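Local coordinates for probable csgAB operon transcriptional regulatory protein (Salmonella typhimurium, PDB 5XP0) that is necessary for csgAB operon transcription, acting as master regulator of curli fimbriae and promoting biofilm formation, and is represented here by its atypical receiver domain, at residues H48-S53 and K72-Y77; D98-P101 and N107-H110; Y100-I105 and A143-T148; G113-T118 and S126-I131; Q121-S126 and E135-Q140. One frame throughout, in Å; residues are numbered along the deposited sequence.

Contact 1: H48-S53 and K72-Y77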
# COMPACT_ATOMS: atom_id res chain seq x y z
N HIS B 48 -8.74 -5.30 -5.04
CA HIS B 48 -8.60 -6.45 -5.92
C HIS B 48 -7.14 -6.63 -6.34
O HIS B 48 -6.51 -5.68 -6.79
CB HIS B 48 -9.47 -6.32 -7.16
CG HIS B 48 -9.31 -7.44 -8.14
ND1 HIS B 48 -10.04 -8.60 -8.07
CD2 HIS B 48 -8.46 -7.59 -9.19
CE1 HIS B 48 -9.69 -9.40 -9.06
NE2 HIS B 48 -8.73 -8.82 -9.75
N ASN B 49 -6.64 -7.87 -6.25
CA ASN B 49 -5.27 -8.18 -6.63
C ASN B 49 -5.06 -7.95 -8.12
O ASN B 49 -5.65 -8.66 -8.95
CB ASN B 49 -4.97 -9.64 -6.31
CG ASN B 49 -3.49 -9.94 -6.40
OD1 ASN B 49 -2.74 -9.30 -7.15
ND2 ASN B 49 -3.06 -10.89 -5.60
N ILE B 50 -4.19 -7.00 -8.45
CA ILE B 50 -3.87 -6.63 -9.83
C ILE B 50 -3.37 -7.81 -10.64
O ILE B 50 -3.48 -7.81 -11.88
CB ILE B 50 -2.83 -5.50 -9.82
CG1 ILE B 50 -2.64 -4.95 -11.23
CG2 ILE B 50 -1.47 -5.99 -9.23
CD1 ILE B 50 -1.91 -3.60 -11.26
N GLN B 51 -2.83 -8.82 -9.98
CA GLN B 51 -2.36 -10.01 -10.68
C GLN B 51 -3.43 -11.07 -10.80
O GLN B 51 -3.16 -12.13 -11.37
CB GLN B 51 -1.11 -10.58 -10.01
CG GLN B 51 0.00 -9.56 -10.02
CD GLN B 51 1.38 -10.16 -9.94
OE1 GLN B 51 2.19 -10.00 -10.86
NE2 GLN B 51 1.66 -10.86 -8.85
N ARG B 52 -4.65 -10.82 -10.32
CA ARG B 52 -5.71 -11.79 -10.50
C ARG B 52 -6.78 -11.26 -11.44
O ARG B 52 -7.02 -10.05 -11.53
CB ARG B 52 -6.32 -12.21 -9.17
CG ARG B 52 -5.33 -13.12 -8.44
CD ARG B 52 -5.90 -13.96 -7.31
NE ARG B 52 -4.83 -14.75 -6.70
CZ ARG B 52 -4.35 -15.88 -7.21
NH1 ARG B 52 -4.83 -16.37 -8.35
NH2 ARG B 52 -3.37 -16.54 -6.59
N SER B 53 -7.36 -12.19 -12.19
CA SER B 53 -8.40 -11.87 -13.15
C SER B 53 -9.67 -11.44 -12.44
O SER B 53 -9.89 -11.76 -11.28
CB SER B 53 -8.70 -13.08 -14.05
OG SER B 53 -9.07 -14.21 -13.28
N LYS B 72 3.98 -4.13 -18.62
CA LYS B 72 3.32 -4.02 -19.90
C LYS B 72 2.24 -5.07 -20.03
O LYS B 72 1.17 -4.81 -20.60
CB LYS B 72 4.35 -4.15 -21.04
CG LYS B 72 3.74 -4.13 -22.45
CD LYS B 72 4.78 -4.43 -23.53
CE LYS B 72 4.27 -4.13 -24.93
NZ LYS B 72 3.21 -5.07 -25.39
N LYS B 73 2.49 -6.26 -19.49
CA LYS B 73 1.52 -7.34 -19.60
C LYS B 73 0.23 -6.99 -18.85
O LYS B 73 -0.87 -7.11 -19.39
CB LYS B 73 2.14 -8.62 -19.04
CG LYS B 73 3.21 -9.22 -19.94
CD LYS B 73 3.97 -10.36 -19.24
CE LYS B 73 5.12 -10.88 -20.10
NZ LYS B 73 4.66 -11.55 -21.34
N LEU B 74 0.38 -6.50 -17.63
CA LEU B 74 -0.78 -6.22 -16.79
C LEU B 74 -1.54 -5.00 -17.31
O LEU B 74 -2.77 -4.92 -17.21
CB LEU B 74 -0.33 -6.02 -15.34
CG LEU B 74 0.03 -7.30 -14.56
CD1 LEU B 74 0.48 -6.95 -13.16
CD2 LEU B 74 -1.12 -8.31 -14.48
N ILE B 75 -0.82 -4.01 -17.84
CA ILE B 75 -1.48 -2.87 -18.47
C ILE B 75 -2.34 -3.37 -19.61
O ILE B 75 -3.54 -3.07 -19.70
CB ILE B 75 -0.42 -1.84 -18.92
CG1 ILE B 75 0.17 -1.11 -17.68
CG2 ILE B 75 -1.00 -0.87 -19.95
CD1 ILE B 75 1.38 -0.24 -17.99
N HIS B 76 -1.76 -4.19 -20.49
CA HIS B 76 -2.54 -4.74 -21.58
C HIS B 76 -3.72 -5.56 -21.06
O HIS B 76 -4.82 -5.51 -21.62
CB HIS B 76 -1.66 -5.60 -22.48
CG HIS B 76 -2.40 -6.18 -23.64
ND1 HIS B 76 -2.62 -7.53 -23.78
CD2 HIS B 76 -3.02 -5.58 -24.69
CE1 HIS B 76 -3.32 -7.75 -24.88
NE2 HIS B 76 -3.57 -6.59 -25.45
N TYR B 77 -3.48 -6.39 -20.06
CA TYR B 77 -4.57 -7.19 -19.53
C TYR B 77 -5.67 -6.30 -18.97
O TYR B 77 -6.84 -6.43 -19.35
CB TYR B 77 -4.08 -8.16 -18.46
CG TYR B 77 -5.25 -8.84 -17.84
CD1 TYR B 77 -5.83 -9.94 -18.44
CD2 TYR B 77 -5.81 -8.36 -16.67
CE1 TYR B 77 -6.91 -10.57 -17.89
CE2 TYR B 77 -6.89 -8.96 -16.12
CZ TYR B 77 -7.44 -10.07 -16.74
OH TYR B 77 -8.52 -10.69 -16.19
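L74, on helix 72-83, packs both its methyls against the type I turn N49-R52, which leads out of strand 45-49, an outermost strand of the CheY-like receiver sheet. The turn is defined by the backbone bond from R52 N to N49 O and is tightened by an Asx turn, in which N49 OD1 accepts from Q51 N at 2.9 Å. L74 points its branches at different parts of this turn. CD1 lies 4.1 Å from Q51 CG and 4.2 Å from I50 CG1, crossing both chains obliquely, while CD2 lies 3.5 Å from I50 O. That carbonyl oxygen is also hydrogen-bonded by the indole of W78, one turn further along the same helix, which joins turn and helix by a polar link beside the apolar one. I50 reaches L74 by its longer branch because CG1 stands opposite the backbone N (chi1 -171°), and its side chain also touches I23 of strand 19-24. One helical turn on, Y77 extends its ring across to S53: Y77 OH meets S53 CB at 3.2 Å, while S53 CA lies oblique to the ring. The end of the loop is held from the strand side: H48 NE2 donates to R52 O at 2.8 Å, with the acceptor only 13° out of the imidazole plane and the donor above the carbonyl plane.

Contact 2: D98-P101 and N107-H110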
# COMPACT_ATOMS: atom_id res chain seq x y z
N ASP B 98 5.90 9.87 -13.01
CA ASP B 98 6.11 11.11 -13.72
C ASP B 98 6.49 10.68 -15.13
O ASP B 98 7.14 9.66 -15.32
CB ASP B 98 7.21 11.95 -13.07
CG ASP B 98 6.85 12.34 -11.65
OD1 ASP B 98 5.86 13.08 -11.46
OD2 ASP B 98 7.56 11.91 -10.71
N ASP B 99 6.01 11.41 -16.12
CA ASP B 99 6.40 11.20 -17.52
C ASP B 99 5.92 9.85 -18.07
O ASP B 99 6.42 9.38 -19.10
CB ASP B 99 7.92 11.34 -17.75
CG ASP B 99 8.75 10.23 -17.12
OD1 ASP B 99 9.65 10.55 -16.31
OD2 ASP B 99 8.49 9.03 -17.40
N TYR B 100 4.98 9.19 -17.40
CA TYR B 100 4.19 8.20 -18.12
C TYR B 100 3.59 8.95 -19.31
O TYR B 100 3.00 10.02 -19.11
CB TYR B 100 3.09 7.61 -17.24
CG TYR B 100 2.26 6.50 -17.82
CD1 TYR B 100 2.84 5.36 -18.35
CD2 TYR B 100 0.88 6.58 -17.81
CE1 TYR B 100 2.07 4.35 -18.87
CE2 TYR B 100 0.10 5.58 -18.35
CZ TYR B 100 0.69 4.45 -18.86
OH TYR B 100 -0.10 3.44 -19.39
N PRO B 101 3.79 8.48 -20.55
CA PRO B 101 3.46 9.33 -21.70
C PRO B 101 1.96 9.60 -21.82
O PRO B 101 1.13 8.76 -21.50
CB PRO B 101 3.98 8.54 -22.90
CG PRO B 101 5.01 7.61 -22.34
CD PRO B 101 4.54 7.28 -20.96
N ASN B 107 -4.67 5.86 -24.10
CA ASN B 107 -5.07 4.52 -24.52
C ASN B 107 -5.79 3.75 -23.43
O ASN B 107 -6.35 2.69 -23.72
CB ASN B 107 -3.86 3.73 -24.99
CG ASN B 107 -3.88 3.49 -26.46
OD1 ASN B 107 -4.44 2.50 -26.93
ND2 ASN B 107 -3.32 4.42 -27.23
N TRP B 108 -5.80 4.23 -22.20
CA TRP B 108 -6.60 3.56 -21.17
C TRP B 108 -8.09 3.77 -21.45
O TRP B 108 -8.52 4.90 -21.64
CB TRP B 108 -6.24 4.13 -19.80
CG TRP B 108 -5.03 3.47 -19.25
CD1 TRP B 108 -3.72 3.86 -19.43
CD2 TRP B 108 -4.99 2.29 -18.45
NE1 TRP B 108 -2.88 2.99 -18.77
CE2 TRP B 108 -3.63 2.02 -18.17
CE3 TRP B 108 -5.96 1.44 -17.94
CZ2 TRP B 108 -3.23 0.93 -17.41
CZ3 TRP B 108 -5.56 0.36 -17.20
CH2 TRP B 108 -4.21 0.12 -16.93
N PRO B 109 -8.91 2.73 -21.42
CA PRO B 109 -10.34 2.95 -21.62
C PRO B 109 -10.93 3.64 -20.40
O PRO B 109 -10.44 3.48 -19.28
CB PRO B 109 -10.91 1.55 -21.81
CG PRO B 109 -9.98 0.67 -21.04
CD PRO B 109 -8.60 1.31 -21.21
N HIS B 110 -11.98 4.44 -20.64
CA HIS B 110 -12.70 5.14 -19.55
C HIS B 110 -11.78 5.99 -18.66
O HIS B 110 -12.01 6.14 -17.46
CB HIS B 110 -13.49 4.15 -18.70
CG HIS B 110 -14.29 3.19 -19.51
ND1 HIS B 110 -14.02 1.84 -19.55
CD2 HIS B 110 -15.32 3.40 -20.36
CE1 HIS B 110 -14.87 1.25 -20.37
NE2 HIS B 110 -15.66 2.18 -20.88
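Y100 and W108, neither in regular secondary structure, face each other with extended backbones (psi 125° and 131°), each placed directly before a proline, P101 and P109. The two side chains cross at about a right angle and are joined by a single polar link. W108 NE1 donates to Y100 OH at 2.9 Å, and the N-H...O angle of 157° makes the bond fairly straight. The hydroxyl lies in the plane of the indole, at its edge, and NE1 in turn sits near the plane of the phenol ring, so neither aromatic face is used in the bond. Apolar contact between the rings is slight, the nearest carbons being Y100 CE2 and W108 CD1 at 4.3 Å. The Y100 ring extends away from its own backbone N, which lets OH reach the indole. The indole N-H is thus satisfied although W108 is buried; I75 and Q79 of helix 72-83 pack on its side chain, and L93 of strand 90-94 touches both aromatic residues. The two loops flank helix 102-107, one before it and one after, so the bond bridges its ends within a beta-alpha-beta crossover from strand 90-94 to the parallel strand 111-114, as is usual in the CheY-like receiver fold.

Contact 3: Y100-I105 and A143-T148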
# COMPACT_ATOMS: atom_id res chain seq x y z
N TYR B 100 4.98 9.19 -17.40
CA TYR B 100 4.19 8.20 -18.12
C TYR B 100 3.59 8.95 -19.31
O TYR B 100 3.00 10.02 -19.11
CB TYR B 100 3.09 7.61 -17.24
CG TYR B 100 2.26 6.50 -17.82
CD1 TYR B 100 2.84 5.36 -18.35
CD2 TYR B 100 0.88 6.58 -17.81
CE1 TYR B 100 2.07 4.35 -18.87
CE2 TYR B 100 0.10 5.58 -18.35
CZ TYR B 100 0.69 4.45 -18.86
OH TYR B 100 -0.10 3.44 -19.39
N PRO B 101 3.79 8.48 -20.55
CA PRO B 101 3.46 9.33 -21.70
C PRO B 101 1.96 9.60 -21.82
O PRO B 101 1.13 8.76 -21.50
CB PRO B 101 3.98 8.54 -22.90
CG PRO B 101 5.01 7.61 -22.34
CD PRO B 101 4.54 7.28 -20.96
N TYR B 102 1.64 10.80 -22.29
CA TYR B 102 0.25 11.16 -22.56
C TYR B 102 -0.40 10.19 -23.54
O TYR B 102 -1.58 9.84 -23.40
CB TYR B 102 0.20 12.57 -23.12
CG TYR B 102 0.39 13.66 -22.12
CD1 TYR B 102 0.73 13.40 -20.79
CD2 TYR B 102 0.17 14.99 -22.50
CE1 TYR B 102 0.88 14.45 -19.88
CE2 TYR B 102 0.31 16.01 -21.61
CZ TYR B 102 0.66 15.75 -20.32
OH TYR B 102 0.78 16.83 -19.48
N ARG B 103 0.34 9.78 -24.56
CA ARG B 103 -0.17 8.81 -25.53
C ARG B 103 -0.59 7.52 -24.84
O ARG B 103 -1.57 6.88 -25.26
CB ARG B 103 0.91 8.48 -26.56
CG ARG B 103 1.74 9.67 -27.05
CD ARG B 103 2.83 9.23 -28.01
NE ARG B 103 3.81 8.34 -27.38
CZ ARG B 103 4.97 8.74 -26.85
NH1 ARG B 103 5.32 10.02 -26.86
NH2 ARG B 103 5.78 7.85 -26.30
N GLU B 104 0.10 7.15 -23.77
CA GLU B 104 -0.26 5.92 -23.05
C GLU B 104 -1.48 6.14 -22.17
O GLU B 104 -2.36 5.28 -22.10
CB GLU B 104 0.91 5.44 -22.18
CG GLU B 104 2.23 5.25 -22.92
CD GLU B 104 2.04 4.60 -24.25
OE1 GLU B 104 1.26 3.64 -24.34
OE2 GLU B 104 2.67 5.06 -25.23
N ILE B 105 -1.54 7.27 -21.48
CA ILE B 105 -2.72 7.57 -20.68
C ILE B 105 -3.99 7.52 -21.54
O ILE B 105 -5.00 6.93 -21.15
CB ILE B 105 -2.55 8.94 -20.02
CG1 ILE B 105 -1.46 8.85 -18.97
CG2 ILE B 105 -3.86 9.41 -19.43
CD1 ILE B 105 -0.88 10.19 -18.59
N ALA B 143 -5.54 17.36 -19.90
CA ALA B 143 -6.92 17.50 -20.36
C ALA B 143 -6.97 18.04 -21.78
O ALA B 143 -7.80 17.60 -22.58
CB ALA B 143 -7.74 18.42 -19.45
N SER B 144 -6.12 19.03 -22.09
CA SER B 144 -6.12 19.59 -23.43
C SER B 144 -5.67 18.56 -24.45
O SER B 144 -6.26 18.44 -25.54
CB SER B 144 -5.23 20.83 -23.53
OG SER B 144 -5.29 21.36 -24.86
N TYR B 145 -4.63 17.80 -24.13
CA TYR B 145 -4.20 16.71 -25.00
C TYR B 145 -5.35 15.75 -25.26
O TYR B 145 -5.61 15.37 -26.40
CB TYR B 145 -3.03 15.95 -24.39
CG TYR B 145 -2.62 14.74 -25.20
CD1 TYR B 145 -1.75 14.85 -26.29
CD2 TYR B 145 -3.12 13.48 -24.89
CE1 TYR B 145 -1.37 13.73 -27.02
CE2 TYR B 145 -2.75 12.35 -25.61
CZ TYR B 145 -1.88 12.48 -26.68
OH TYR B 145 -1.54 11.36 -27.39
N LEU B 146 -6.05 15.36 -24.21
CA LEU B 146 -7.09 14.36 -24.38
C LEU B 146 -8.26 14.92 -25.17
O LEU B 146 -8.87 14.21 -25.97
CB LEU B 146 -7.56 13.82 -23.02
CG LEU B 146 -6.53 12.99 -22.23
CD1 LEU B 146 -7.06 12.64 -20.83
CD2 LEU B 146 -6.13 11.75 -23.02
N ILE B 147 -8.58 16.20 -24.97
CA ILE B 147 -9.76 16.76 -25.63
C ILE B 147 -9.53 16.89 -27.13
O ILE B 147 -10.45 16.69 -27.93
CB ILE B 147 -10.16 18.11 -25.00
CG1 ILE B 147 -10.78 17.85 -23.64
CG2 ILE B 147 -11.09 18.90 -25.89
CD1 ILE B 147 -11.02 19.06 -22.79
N THR B 148 -8.35 17.29 -27.49
CA THR B 148 -8.07 17.55 -28.84
C THR B 148 -7.23 16.60 -29.77
O THR B 148 -6.48 17.09 -30.49
CB THR B 148 -7.41 18.96 -28.90
OG1 THR B 148 -6.07 18.79 -28.63
CG2 THR B 148 -7.89 19.94 -28.00
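Y102 and Y145 make most of this contact, through CH-pi and ring-to-ring packing. CB of Y102 stands over the centre of the Y145 ring, 3.9 Å from its centroid and 13° off the normal, which makes it a true approach to the face. The two rings themselves meet obliquely, with centroids 5.6 Å apart and planes at 54°, and their side chains slide past each other in opposite directions; Y102 CD2 lies 3.8 Å from Y145 CB. A chi1 of 175° swings the Y145 ring out from its own helix and onto helix 102-107.

Around the rim of the Y145 ring the contacts are with backbone and chain. CE2 approaches Y102 O at 3.5 Å, and OH rests against R103, 3.4 Å from CA and 3.7 Å from CG. The packing joins two helices of the regulatory domain: 102-107, within the parallel alpha/beta fold, and 140-147, which follows helix 121-132 near the chain's end and in the whole protein probably leads toward the LuxR-type DNA-binding part.

The polar bonds lie within each segment or reach just past it. Y102 OH is hydrogen-bonded to NZ of K141, in the first turn of helix 140-147, so the tyrosine also ties the two helices by its polar end. P101, at the N-cap, offers O to I105 N. At the other helix's C-terminal end, S144 O accepts from both N and OG1 of T148, which reach it from opposite faces of the carbonyl plane.

Contact 4: G113-T118 and S126-I131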
# COMPACT_ATOMS: atom_id res chain seq x y z
N GLY B 113 -8.72 10.17 -14.80
CA GLY B 113 -7.80 10.94 -14.00
C GLY B 113 -6.50 10.19 -13.84
O GLY B 113 -6.40 8.99 -14.13
N VAL B 114 -5.50 10.93 -13.38
CA VAL B 114 -4.16 10.43 -13.17
C VAL B 114 -3.65 11.03 -11.88
O VAL B 114 -3.58 12.25 -11.74
CB VAL B 114 -3.21 10.79 -14.32
CG1 VAL B 114 -1.85 10.28 -13.97
CG2 VAL B 114 -3.73 10.23 -15.64
N PHE B 115 -3.32 10.18 -10.92
CA PHE B 115 -2.71 10.61 -9.68
C PHE B 115 -1.22 10.30 -9.73
O PHE B 115 -0.83 9.16 -9.99
CB PHE B 115 -3.35 9.88 -8.50
CG PHE B 115 -4.77 10.26 -8.29
CD1 PHE B 115 -5.09 11.54 -7.89
CD2 PHE B 115 -5.79 9.35 -8.49
CE1 PHE B 115 -6.40 11.91 -7.71
CE2 PHE B 115 -7.10 9.70 -8.30
CZ PHE B 115 -7.40 11.00 -7.90
N TYR B 116 -0.39 11.30 -9.46
CA TYR B 116 1.07 11.09 -9.39
C TYR B 116 1.61 11.03 -7.97
O TYR B 116 2.66 10.40 -7.72
CB TYR B 116 1.79 12.23 -10.14
CG TYR B 116 1.49 12.31 -11.58
CD1 TYR B 116 2.17 11.51 -12.49
CD2 TYR B 116 0.53 13.21 -12.05
CE1 TYR B 116 1.90 11.59 -13.82
CE2 TYR B 116 0.26 13.29 -13.38
CZ TYR B 116 0.94 12.47 -14.26
OH TYR B 116 0.66 12.57 -15.58
N ALA B 117 0.93 11.68 -7.02
CA ALA B 117 1.51 11.94 -5.71
C ALA B 117 1.58 10.65 -4.91
O ALA B 117 0.61 9.90 -4.85
CB ALA B 117 0.69 12.97 -4.94
N THR B 118 2.73 10.40 -4.31
CA THR B 118 2.89 9.27 -3.40
C THR B 118 2.88 9.72 -1.95
O THR B 118 2.96 8.89 -1.04
CB THR B 118 4.19 8.51 -3.78
OG1 THR B 118 3.93 7.57 -4.85
CG2 THR B 118 4.83 7.78 -2.60
N SER B 126 -9.25 14.89 -2.57
CA SER B 126 -9.87 16.02 -3.25
C SER B 126 -10.14 15.70 -4.71
O SER B 126 -11.20 16.02 -5.25
CB SER B 126 -8.98 17.25 -3.11
OG SER B 126 -9.18 17.85 -1.85
N GLY B 127 -9.22 15.02 -5.37
CA GLY B 127 -9.47 14.63 -6.75
C GLY B 127 -10.65 13.69 -6.87
O GLY B 127 -11.49 13.85 -7.77
N LEU B 128 -10.75 12.71 -5.97
CA LEU B 128 -11.85 11.76 -6.03
C LEU B 128 -13.18 12.42 -5.68
O LEU B 128 -14.22 12.02 -6.22
CB LEU B 128 -11.56 10.57 -5.08
CG LEU B 128 -10.41 9.69 -5.59
CD1 LEU B 128 -9.99 8.63 -4.56
CD2 LEU B 128 -10.80 9.00 -6.89
N GLN B 129 -13.18 13.41 -4.80
CA GLN B 129 -14.40 14.16 -4.57
C GLN B 129 -14.85 14.83 -5.86
O GLN B 129 -16.04 14.89 -6.17
CB GLN B 129 -14.19 15.19 -3.46
CG GLN B 129 -14.02 14.62 -2.07
CD GLN B 129 -13.53 15.67 -1.09
OE1 GLN B 129 -12.76 16.57 -1.45
NE2 GLN B 129 -13.97 15.56 0.16
N GLY B 130 -13.88 15.30 -6.67
CA GLY B 130 -14.23 15.82 -7.98
C GLY B 130 -14.85 14.78 -8.90
O GLY B 130 -15.81 15.07 -9.63
N ILE B 131 -14.30 13.55 -8.90
CA ILE B 131 -14.84 12.51 -9.77
C ILE B 131 -16.28 12.22 -9.42
O ILE B 131 -17.14 12.04 -10.29
CB ILE B 131 -13.99 11.23 -9.71
CG1 ILE B 131 -12.70 11.36 -10.50
CG2 ILE B 131 -14.76 10.06 -10.35
CD1 ILE B 131 -11.70 12.24 -9.89
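The carbonyl oxygen of F115, the residue whose ring meets G127 and L128 of helix 121-132, is hydrogen-bonded by OG1 of T96, while backbone bonds to L93 and T96 also hold F115. The main chain at F115 is therefore fixed against the neighbouring strand 90-94 just where strand 111-114 of the CheY-like receiver sheet ends, and its side chain is directed at the helix packed on this face. A chi1 of -67° sends the ring toward that helix. Its CE1 comes 4.2 Å from CA of G127, which lies near the ring plane; since G127 has no side chain, the phenyl edge can rest directly on the helix backbone. Beside it L128 crosses the ring at a slant and approaches neither squarely over the face nor at the edge. L128 also touches L37 and L41 of helix 28-41, so this leucine joins two helices to the sheet end, and all three touching residues are buried. Further along, T118 O accepts a hydrogen bond from T31 OG1 of the second subunit, which places the segment's end at the dimer interface. Two atoms of L128 share the ring: CG lies 4.0 Å from F115 CZ, and CD2 lies 4.0 Å from F115 CE2.

Contact 5: Q121-S126 and E135-Q140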
# COMPACT_ATOMS: atom_id res chain seq x y z
N GLN B 121 -2.12 12.40 0.49
CA GLN B 121 -3.42 11.73 0.51
C GLN B 121 -4.54 12.72 0.27
O GLN B 121 -5.54 12.41 -0.39
CB GLN B 121 -3.67 11.07 1.87
CG GLN B 121 -2.72 10.01 2.31
CD GLN B 121 -3.12 9.47 3.67
OE1 GLN B 121 -3.84 8.48 3.77
NE2 GLN B 121 -2.69 10.15 4.71
N GLU B 122 -4.39 13.92 0.82
CA GLU B 122 -5.45 14.93 0.76
C GLU B 122 -5.68 15.37 -0.68
O GLU B 122 -6.83 15.53 -1.12
CB GLU B 122 -5.07 16.12 1.64
CG GLU B 122 -4.97 15.79 3.13
CD GLU B 122 -3.83 14.83 3.48
OE1 GLU B 122 -4.02 13.97 4.38
OE2 GLU B 122 -2.75 14.92 2.85
N HIS B 123 -4.59 15.58 -1.42
CA HIS B 123 -4.59 15.75 -2.88
C HIS B 123 -5.50 14.70 -3.54
O HIS B 123 -6.34 15.00 -4.40
CB HIS B 123 -3.13 15.58 -3.34
CG HIS B 123 -2.69 16.45 -4.48
ND1 HIS B 123 -2.61 15.99 -5.78
CD2 HIS B 123 -2.18 17.70 -4.50
CE1 HIS B 123 -2.13 16.95 -6.56
NE2 HIS B 123 -1.87 18.00 -5.80
N VAL B 124 -5.32 13.43 -3.16
CA VAL B 124 -6.03 12.36 -3.84
C VAL B 124 -7.50 12.34 -3.42
O VAL B 124 -8.38 12.18 -4.28
CB VAL B 124 -5.31 11.03 -3.61
CG1 VAL B 124 -6.08 9.87 -4.19
CG2 VAL B 124 -3.94 11.13 -4.29
N VAL B 125 -7.80 12.51 -2.13
CA VAL B 125 -9.21 12.64 -1.70
C VAL B 125 -9.90 13.73 -2.48
O VAL B 125 -11.03 13.58 -2.96
CB VAL B 125 -9.29 12.93 -0.19
CG1 VAL B 125 -10.70 13.44 0.22
CG2 VAL B 125 -8.91 11.69 0.61
N SER B 126 -9.25 14.89 -2.57
CA SER B 126 -9.87 16.02 -3.25
C SER B 126 -10.14 15.70 -4.71
O SER B 126 -11.20 16.02 -5.25
CB SER B 126 -8.98 17.25 -3.11
OG SER B 126 -9.18 17.85 -1.85
N GLU B 135 -16.37 15.29 -12.41
CA GLU B 135 -15.16 15.92 -12.94
C GLU B 135 -14.05 14.92 -13.19
O GLU B 135 -13.90 13.93 -12.47
CB GLU B 135 -14.67 16.98 -11.95
CG GLU B 135 -15.76 17.97 -11.55
CD GLU B 135 -15.27 19.05 -10.60
OE1 GLU B 135 -14.06 19.11 -10.31
OE2 GLU B 135 -16.12 19.83 -10.13
N CYS B 136 -13.18 15.25 -14.14
CA CYS B 136 -11.97 14.45 -14.29
C CYS B 136 -10.85 15.09 -13.47
O CYS B 136 -10.96 16.21 -12.99
CB CYS B 136 -11.59 14.31 -15.76
SG CYS B 136 -12.75 13.32 -16.76
N TYR B 137 -9.77 14.33 -13.29
CA TYR B 137 -8.61 14.79 -12.54
C TYR B 137 -7.39 14.71 -13.45
O TYR B 137 -6.64 13.74 -13.41
CB TYR B 137 -8.39 13.95 -11.26
CG TYR B 137 -7.38 14.61 -10.33
CD1 TYR B 137 -7.73 15.73 -9.58
CD2 TYR B 137 -6.10 14.13 -10.21
CE1 TYR B 137 -6.82 16.35 -8.73
CE2 TYR B 137 -5.18 14.74 -9.36
CZ TYR B 137 -5.55 15.84 -8.62
OH TYR B 137 -4.64 16.43 -7.79
N PHE B 138 -7.20 15.75 -14.24
CA PHE B 138 -6.10 15.87 -15.17
C PHE B 138 -5.50 17.26 -15.03
O PHE B 138 -6.21 18.23 -14.76
CB PHE B 138 -6.55 15.70 -16.62
CG PHE B 138 -7.15 14.38 -16.94
CD1 PHE B 138 -6.38 13.21 -16.89
CD2 PHE B 138 -8.48 14.29 -17.34
CE1 PHE B 138 -6.95 12.00 -17.21
CE2 PHE B 138 -9.05 13.07 -17.64
CZ PHE B 138 -8.28 11.93 -17.60
N SER B 139 -4.20 17.36 -15.25
CA SER B 139 -3.64 18.69 -15.40
C SER B 139 -4.29 19.39 -16.59
O SER B 139 -4.87 18.77 -17.48
CB SER B 139 -2.13 18.63 -15.58
OG SER B 139 -1.80 17.94 -16.76
N GLN B 140 -4.19 20.72 -16.59
CA GLN B 140 -4.72 21.46 -17.73
C GLN B 140 -4.08 20.97 -19.02
O GLN B 140 -4.76 20.80 -20.04
CB GLN B 140 -4.51 22.96 -17.54
CG GLN B 140 -5.45 23.62 -16.54
CD GLN B 140 -6.86 23.72 -17.07
OE1 GLN B 140 -7.07 23.91 -18.27
NE2 GLN B 140 -7.85 23.61 -16.18
O HOH W 1 -6.07 17.74 -5.77
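The loop that leaves helix 121-132 and runs beside the outermost strand 111-114 turns its Y137 back toward that helix, where the phenol reaches H123. Backbone bonds from Y137 to N112 and V114 fix the loop's course along the strand. A chi1 of -167° carries the Y137 ring toward the helix, and its side chain crosses that of H123 at about a right angle. ND1 of H123 sits at the edge of the phenol, near its plane, 2.9 Å from Y137 OH. A water joins the two residues. It donates to H123 O at 3.1 Å and is hydrogen-bonded to Y137 OH at 2.8 Å; it also lies 3.8 Å above one face of the H123 imidazole, over its centre. Within the receiver fold, Y137 thereby connects helix 121-132 with strand 111-114, and its ring also meets that of F115 with planes at about 30°. At the loop's other end S139 is the N-cap of helix 140-147, its OG accepting from L142 N. Elsewhere on helix 121-132, V124 packs on L28 and Q121 on A32, both of the second subunit.

Overall arrangement
From the N terminus, contact 1 closes first, tying the turn after strand 45-49 to helix 72-83, and is complete before the others begin. I75 of that helix packs on W108, so it adjoins contact 2, which closes the short loop around helix 102-107. Contact 3 opens on the same residues, Y100 and P101, but closes a far longer loop by bringing helix 140-147 back to helix 102-107. Contacts 4 and 5 both fall within that longer loop and cross each other: they share S126 and helix 121-132, linking it to the end of strand 111-114 and to the following loop. Their centres lie about 3 Å apart, across the chain's centre from contact 1.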